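PDB 4I1A: response regulator aspartate phosphatase I from Bacillus subtilis subsp. subtilis, which dephosphorylates the sporulation phosphotransferase Spo0F and activates gene expression, excision and transfer of the mobile element ICEBs1. Local coordinates for residues K109-F114 / S124-A129. Sequence-based numbering, arbitrary orientation.
Sequences KGMYEF and SAYRIA
Tyr126 lays one face of its ring over the bare backbone of Gly110, with Gly110 CA 4.1 Å from the ring centroid and 29° off the normal, a CH-pi contact. Glycine suits this place because a beta carbon here would point at the other helix and run into the ring; without one, Tyr126 CE1 settles 3.6 Å from Gly110 CA. With CG of Tyr126 anti to its carbonyl carbon (chi1 -75°), the side chain, which starts out alongside the other helix, swings its ring in against Gly110. Its hydroxyl ends against the following residue, where Tyr126 OH lies 3.5 Å from Met111 CG; the extended methionine crosses the tyrosine at about a right angle, and both side chains also touch Lys148 of helix 139-155. Ala125 faces Gly110 directly, and its methyl, CB, stands 4.0 Å from Gly110 N, small enough to let the CA atoms of Gly110 and Ala125 come within 5.1 Å. Beside it, the aliphatic part of Lys109 brushes the same methyl through CD. The segments run antiparallel at 166° with axes 8.5 Å apart, joining helices 102-115 and 119-129 in an antiparallel helical hairpin that resembles the helix pairs of tetratricopeptide repeats.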
ATOM      1  N   LYS A 109     -19.424   2.669  18.109  1.00 89.64           N
ATOM      2  CA  LYS A 109     -20.350   2.650  16.978  1.00 88.01           C
ATOM      3  C   LYS A 109     -19.640   2.973  15.653  1.00 93.08           C
ATOM      4  O   LYS A 109     -19.914   2.352  14.622  1.00 94.10           O
ATOM      5  CB  LYS A 109     -21.495   3.643  17.224  1.00 72.95           C
ATOM      6  CG  LYS A 109     -22.682   3.495  16.282  1.00 73.97           C
ATOM      7  CD  LYS A 109     -23.584   4.736  16.327  1.00 81.88           C
ATOM      8  CE  LYS A 109     -24.494   4.839  15.089  1.00 82.09           C
ATOM      9  NZ  LYS A 109     -25.244   6.154  15.009  1.00 81.38           N
ATOM     10  N   GLY A 110     -18.727   3.941  15.690  1.00 90.01           N
ATOM     11  CA  GLY A 110     -17.963   4.322  14.515  1.00 84.39           C
ATOM     12  C   GLY A 110     -17.083   3.193  14.015  1.00 77.12           C
ATOM     13  O   GLY A 110     -17.051   2.898  12.820  1.00 80.17           O
ATOM     14  N   MET A 111     -16.360   2.568  14.939  1.00 72.51           N
ATOM     15  CA  MET A 111     -15.544   1.406  14.632  1.00 69.65           C
ATOM     16  C   MET A 111     -16.432   0.277  14.142  1.00 80.64           C
ATOM     17  O   MET A 111     -16.040  -0.525  13.294  1.00 77.90           O
ATOM     18  CB  MET A 111     -14.846   0.930  15.891  1.00 71.06           C
ATOM     19  CG  MET A 111     -13.700   1.786  16.355  1.00 72.34           C
ATOM     20  SD  MET A 111     -13.160   1.090  17.927  1.00 93.93           S
ATOM     21  CE  MET A 111     -11.545   1.828  18.105  1.00109.91           C
ATOM     22  N   TYR A 112     -17.627   0.218  14.719  1.00 87.12           N
ATOM     23  CA  TYR A 112     -18.634  -0.770  14.370  1.00 87.52           C
ATOM     24  C   TYR A 112     -19.049  -0.615  12.913  1.00 90.57           C
ATOM     25  O   TYR A 112     -18.987  -1.571  12.139  1.00 88.91           O
ATOM     26  CB  TYR A 112     -19.837  -0.599  15.301  1.00 87.99           C
ATOM     27  CG  TYR A 112     -21.105  -1.300  14.886  1.00 94.00           C
ATOM     28  CD1 TYR A 112     -21.195  -2.684  14.915  1.00101.47           C
ATOM     29  CD2 TYR A 112     -22.230  -0.577  14.509  1.00 94.87           C
ATOM     30  CE1 TYR A 112     -22.363  -3.331  14.556  1.00108.27           C
ATOM     31  CE2 TYR A 112     -23.405  -1.214  14.148  1.00 99.50           C
ATOM     32  CZ  TYR A 112     -23.466  -2.592  14.174  1.00107.05           C
ATOM     33  OH  TYR A 112     -24.628  -3.243  13.819  1.00106.06           O
ATOM     34  N   GLU A 113     -19.456   0.595  12.541  1.00 86.08           N
ATOM     35  CA  GLU A 113     -19.891   0.854  11.171  1.00 89.76           C
ATOM     36  C   GLU A 113     -18.752   0.724  10.166  1.00 84.24           C
ATOM     37  O   GLU A 113     -18.979   0.409   8.998  1.00 84.40           O
ATOM     38  CB  GLU A 113     -20.539   2.238  11.054  1.00 91.72           C
ATOM     39  CG  GLU A 113     -21.797   2.415  11.885  1.00 97.14           C
ATOM     40  CD  GLU A 113     -23.013   1.732  11.287  1.00101.49           C
ATOM     41  OE1 GLU A 113     -24.069   2.392  11.197  1.00103.54           O
ATOM     42  OE2 GLU A 113     -22.925   0.542  10.919  1.00105.91           O
ATOM     43  N   PHE A 114     -17.529   0.976  10.618  1.00 78.05           N
ATOM     44  CA  PHE A 114     -16.382   0.831   9.739  1.00 83.11           C
ATOM     45  C   PHE A 114     -16.179  -0.648   9.415  1.00 89.10           C
ATOM     46  O   PHE A 114     -15.822  -1.006   8.291  1.00 85.80           O
ATOM     47  CB  PHE A 114     -15.121   1.434  10.364  1.00 80.39           C
ATOM     48  CG  PHE A 114     -13.916   1.350   9.473  1.00 83.65           C
ATOM     49  CD1 PHE A 114     -13.822   2.136   8.331  1.00 88.08           C
ATOM     50  CD2 PHE A 114     -12.888   0.467   9.757  1.00 82.09           C
ATOM     51  CE1 PHE A 114     -12.716   2.053   7.493  1.00 87.84           C
ATOM     52  CE2 PHE A 114     -11.777   0.377   8.923  1.00 86.77           C
ATOM     53  CZ  PHE A 114     -11.692   1.175   7.789  1.00 87.31           C
ATOM     54  N   SER A 124     -19.730   9.760  10.479  1.00 83.11           N
ATOM     55  CA  SER A 124     -20.818  10.502  11.113  1.00 87.38           C
ATOM     56  C   SER A 124     -20.786  10.316  12.624  1.00 80.56           C
ATOM     57  O   SER A 124     -20.905  11.274  13.380  1.00 81.74           O
ATOM     58  CB  SER A 124     -22.172  10.041  10.573  1.00 98.62           C
ATOM     59  OG  SER A 124     -22.284  10.294   9.181  1.00104.69           O
ATOM     60  N   ALA A 125     -20.619   9.070  13.050  1.00 76.43           N
ATOM     61  CA  ALA A 125     -20.591   8.736  14.467  1.00 81.95           C
ATOM     62  C   ALA A 125     -19.341   9.299  15.137  1.00 84.29           C
ATOM     63  O   ALA A 125     -19.397   9.822  16.250  1.00 87.68           O
ATOM     64  CB  ALA A 125     -20.667   7.230  14.650  1.00 80.03           C
ATOM     65  N   TYR A 126     -18.214   9.185  14.444  1.00 80.23           N
ATOM     66  CA  TYR A 126     -16.967   9.784  14.894  1.00 76.42           C
ATOM     67  C   TYR A 126     -17.100  11.301  15.074  1.00 86.51           C
ATOM     68  O   TYR A 126     -16.515  11.871  15.994  1.00 93.19           O
ATOM     69  CB  TYR A 126     -15.857   9.501  13.886  1.00 70.18           C
ATOM     70  CG  TYR A 126     -15.307   8.089  13.890  1.00 70.47           C
ATOM     71  CD1 TYR A 126     -15.337   7.302  15.040  1.00 73.00           C
ATOM     72  CD2 TYR A 126     -14.736   7.551  12.740  1.00 65.15           C
ATOM     73  CE1 TYR A 126     -14.820   6.012  15.038  1.00 73.69           C
ATOM     74  CE2 TYR A 126     -14.222   6.272  12.729  1.00 63.29           C
ATOM     75  CZ  TYR A 126     -14.264   5.504  13.875  1.00 71.23           C
ATOM     76  OH  TYR A 126     -13.747   4.227  13.853  1.00 74.52           O
ATOM     77  N   ARG A 127     -17.863  11.949  14.194  1.00 85.62           N
ATOM     78  CA  ARG A 127     -17.983  13.407  14.225  1.00 93.97           C
ATOM     79  C   ARG A 127     -18.614  13.906  15.525  1.00 97.16           C
ATOM     80  O   ARG A 127     -18.289  14.999  16.005  1.00 94.29           O
ATOM     81  CB  ARG A 127     -18.756  13.945  13.009  1.00101.66           C
ATOM     82  CG  ARG A 127     -17.941  14.057  11.710  1.00105.52           C
ATOM     83  CD  ARG A 127     -18.588  15.048  10.722  1.00118.19           C
ATOM     84  NE  ARG A 127     -18.186  14.801   9.335  1.00119.61           N
ATOM     85  CZ  ARG A 127     -17.035  15.204   8.800  1.00114.10           C
ATOM     86  NH1 ARG A 127     -16.157  15.878   9.531  1.00121.51           N
ATOM     87  NH2 ARG A 127     -16.758  14.926   7.533  1.00 98.74           N
ATOM     88  N   ILE A 128     -19.504  13.102  16.104  1.00 95.79           N
ATOM     89  CA  ILE A 128     -20.122  13.487  17.367  1.00 98.06           C
ATOM     90  C   ILE A 128     -19.312  12.990  18.557  1.00 95.80           C
ATOM     91  O   ILE A 128     -19.271  13.640  19.601  1.00 97.40           O
ATOM     92  CB  ILE A 128     -21.596  13.046  17.465  1.00104.85           C
ATOM     93  CG1 ILE A 128     -21.725  11.528  17.458  1.00103.42           C
ATOM     94  CG2 ILE A 128     -22.409  13.642  16.316  1.00109.29           C
ATOM     95  CD1 ILE A 128     -23.155  11.069  17.283  1.00107.18           C
ATOM     96  N   ALA A 129     -18.655  11.845  18.390  1.00 90.78           N
ATOM     97  CA  ALA A 129     -17.745  11.334  19.406  1.00 82.58           C
ATOM     98  C   ALA A 129     -16.647  12.363  19.665  1.00 85.57           C
ATOM     99  O   ALA A 129     -16.226  12.571  20.805  1.00 84.88           O
ATOM    100  CB  ALA A 129     -17.147  10.019  18.960  1.00 76.69           C
TER